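Local coordinates for ferrous iron uptake transporter protein B (Streptococcus thermophilus, PDB 3TAH) that is the cytosolic G-protein part of FeoB, which binds guanine nucleotides and probably drives ferrous iron uptake across the membrane with GTP, at residues Q195-A198 with R199-I203. The protein carries 1 engineered substitution. Numbering follows the deposited sequence.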
ATOM      1  N   GLN A 195      11.363  12.872   1.838  1.00 15.50           N
ATOM      2  CA  GLN A 195      10.616  12.863   3.099  1.00 15.82           C
ATOM      3  C   GLN A 195       9.322  12.043   2.997  1.00 15.49           C
ATOM      4  O   GLN A 195       9.004  11.293   3.916  1.00 16.16           O
ATOM      5  CB  GLN A 195      10.328  14.285   3.603  1.00 16.92           C
ATOM      6  CG  GLN A 195      11.569  14.972   4.217  1.00 15.46           C
ATOM      7  CD  GLN A 195      11.887  14.453   5.603  1.00 18.24           C
ATOM      8  OE1 GLN A 195      12.780  13.595   5.801  1.00 17.90           O
ATOM      9  NE2 GLN A 195      11.146  14.952   6.578  1.00 15.48           N
ATOM     10  N   ARG A 196       8.593  12.158   1.887  1.00 15.16           N
ATOM     11  CA  ARG A 196       7.289  11.495   1.756  1.00 15.41           C
ATOM     12  C   ARG A 196       7.352   9.974   1.912  1.00 15.44           C
ATOM     13  O   ARG A 196       6.473   9.372   2.532  1.00 16.12           O
ATOM     14  CB  ARG A 196       6.646  11.838   0.407  1.00 16.15           C
ATOM     15  CG  ARG A 196       5.310  11.138   0.126  1.00 16.62           C
ATOM     16  CD  ARG A 196       4.681  11.662  -1.175  1.00 16.78           C
ATOM     17  NE  ARG A 196       4.357  13.089  -1.089  1.00 18.11           N
ATOM     18  CZ  ARG A 196       3.296  13.624  -0.485  1.00 20.98           C
ATOM     19  NH1 ARG A 196       2.378  12.877   0.131  1.00 20.09           N
ATOM     20  NH2 ARG A 196       3.153  14.952  -0.495  1.00 21.24           N
ATOM     21  N   SER A 197       8.385   9.375   1.325  1.00 16.31           N
ATOM     22  CA  SER A 197       8.559   7.934   1.278  1.00 16.92           C
ATOM     23  C   SER A 197       9.648   7.457   2.231  1.00 17.67           C
ATOM     24  O   SER A 197      10.011   6.271   2.212  1.00 17.20           O
ATOM     25  CB  SER A 197       8.872   7.498  -0.164  1.00 18.63           C
ATOM     26  OG  SER A 197       9.945   8.242  -0.726  1.00 15.13           O
ATOM     27  N   ALA A 198      10.156   8.358   3.076  1.00 16.90           N
ATOM     28  CA  ALA A 198      11.303   8.047   3.940  1.00 17.11           C
ATOM     29  C   ALA A 198      11.034   6.828   4.805  1.00 15.51           C
ATOM     30  O   ALA A 198      11.911   5.983   4.958  1.00 15.99           O
ATOM     31  CB  ALA A 198      11.701   9.233   4.812  1.00 17.51           C
ATOM     32  N   ARG A 199       9.824   6.730   5.347  1.00 14.99           N
ATOM     33  CA  ARG A 199       9.452   5.601   6.205  1.00 16.09           C
ATOM     34  C   ARG A 199       9.460   4.264   5.449  1.00 15.11           C
ATOM     35  O   ARG A 199       9.904   3.251   6.004  1.00 13.67           O
ATOM     36  CB  ARG A 199       8.098   5.858   6.864  1.00 16.85           C
ATOM     37  CG  ARG A 199       7.754   4.870   7.938  1.00 18.63           C
ATOM     38  CD  ARG A 199       6.514   5.318   8.697  1.00 18.44           C
ATOM     39  NE  ARG A 199       6.085   4.256   9.588  1.00 15.57           N
ATOM     40  CZ  ARG A 199       6.539   4.034  10.820  1.00 15.26           C
ATOM     41  NH1 ARG A 199       7.459   4.808  11.394  1.00 17.60           N
ATOM     42  NH2 ARG A 199       6.055   3.003  11.504  1.00 15.83           N
ATOM     43  N   PHE A 200       8.985   4.271   4.199  1.00 14.33           N
ATOM     44  CA  PHE A 200       9.033   3.086   3.343  1.00 15.62           C
ATOM     45  C   PHE A 200      10.470   2.598   3.211  1.00 14.44           C
ATOM     46  O   PHE A 200      10.752   1.411   3.363  1.00 14.15           O
ATOM     47  CB  PHE A 200       8.481   3.372   1.937  1.00 17.69           C
ATOM     48  CG  PHE A 200       8.579   2.199   1.017  1.00 17.85           C
ATOM     49  CD1 PHE A 200       7.532   1.302   0.919  1.00 18.39           C
ATOM     50  CD2 PHE A 200       9.714   1.989   0.245  1.00 20.28           C
ATOM     51  CE1 PHE A 200       7.621   0.205   0.086  1.00 19.66           C
ATOM     52  CE2 PHE A 200       9.793   0.884  -0.594  1.00 19.77           C
ATOM     53  CZ  PHE A 200       8.745   0.005  -0.666  1.00 18.50           C
ATOM     54  N   TYR A 201      11.372   3.527   2.906  1.00 13.95           N
ATOM     55  CA  TYR A 201      12.778   3.184   2.739  1.00 13.29           C
ATOM     56  C   TYR A 201      13.412   2.752   4.059  1.00 12.79           C
ATOM     57  O   TYR A 201      14.199   1.810   4.075  1.00 12.74           O
ATOM     58  CB  TYR A 201      13.553   4.355   2.148  1.00 14.79           C
ATOM     59  CG  TYR A 201      13.283   4.564   0.690  1.00 13.59           C
ATOM     60  CD1 TYR A 201      13.769   3.664  -0.257  1.00 17.58           C
ATOM     61  CD2 TYR A 201      12.563   5.656   0.244  1.00 14.48           C
ATOM     62  CE1 TYR A 201      13.527   3.845  -1.606  1.00 17.12           C
ATOM     63  CE2 TYR A 201      12.322   5.844  -1.101  1.00 16.00           C
ATOM     64  CZ  TYR A 201      12.811   4.940  -2.018  1.00 18.23           C
ATOM     65  OH  TYR A 201      12.561   5.122  -3.358  1.00 19.45           O
ATOM     66  N   ALA A 202      13.072   3.427   5.155  1.00 12.88           N
ATOM     67  CA  ALA A 202      13.642   3.076   6.453  1.00 12.91           C
ATOM     68  C   ALA A 202      13.266   1.635   6.850  1.00 12.60           C
ATOM     69  O   ALA A 202      14.105   0.875   7.328  1.00 13.00           O
ATOM     70  CB  ALA A 202      13.220   4.073   7.526  1.00 11.33           C
ATOM     71  N   ILE A 203      12.008   1.264   6.649  1.00 13.63           N
ATOM     72  CA  ILE A 203      11.537  -0.079   6.987  1.00 14.18           C
ATOM     73  C   ILE A 203      12.194  -1.115   6.081  1.00 14.25           C
ATOM     74  O   ILE A 203      12.607  -2.177   6.552  1.00 15.40           O
ATOM     75  CB  ILE A 203      10.002  -0.195   6.922  1.00 13.99           C
ATOM     76  CG1 ILE A 203       9.377   0.643   8.029  1.00 16.94           C
ATOM     77  CG2 ILE A 203       9.563  -1.674   7.102  1.00 15.97           C
ATOM     78  CD1 ILE A 203       7.908   0.880   7.873  1.00 15.46           C
TER
HETATM   79  O   HOH W   1       7.976   9.221   5.626  1.00 25.91           O
HETATM   80  O   HOH W   2       7.017   7.245   4.099  1.00 19.18           O
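Ser197 meets Tyr201 where the chain enters helix 198-206, and the residues before it prepare that entry. Gln195 opens a type I beta turn, closed by Ala198 N bonding back to Gln195 O, which delivers the chain into the helix. A water lies 2.9 Å from Gln195 O, within hydrogen-bonding distance, and accepts from Arg199 N at 3.1 Å. A second water sits 2.7 Å from Arg196 O and takes a weak bond from Arg199 N; the guanidinium of Arg196 points elsewhere, NH1 bonding to Gly107 O.

Ser197 holds the N-cap position without a capping bond from its hydroxyl. Its chi1 of 52° places OG between the backbone N and the carbonyl carbon, beside the Tyr201 ring, where OG meets CE2 at 3.4 Å in van der Waals contact. The backbone does the joining instead: Tyr201 N bonds to Ser197 O at 3.1 Å, fairly straight at 164°. Ala198 then begins the helical pattern, its carbonyl O taking Ala202 N at 2.8 Å in the carbonyl plane, while its methyl packs on Leu186 of helix 176-189.

The Arg199 chain, extended from CG to NE with chi1 -170°, carries NH2 to a salt bridge with Glu179 OE2 of helix 176-189. Phe200 and Tyr201 both touch Leu77, so this end of the helical domain packs against helix 67-77 of the G domain. As the Ser197 hydroxyl makes no capping bond, the turn joins the helix through main chain and water, which meets the first-turn amide of Arg199 although the contact is largely buried.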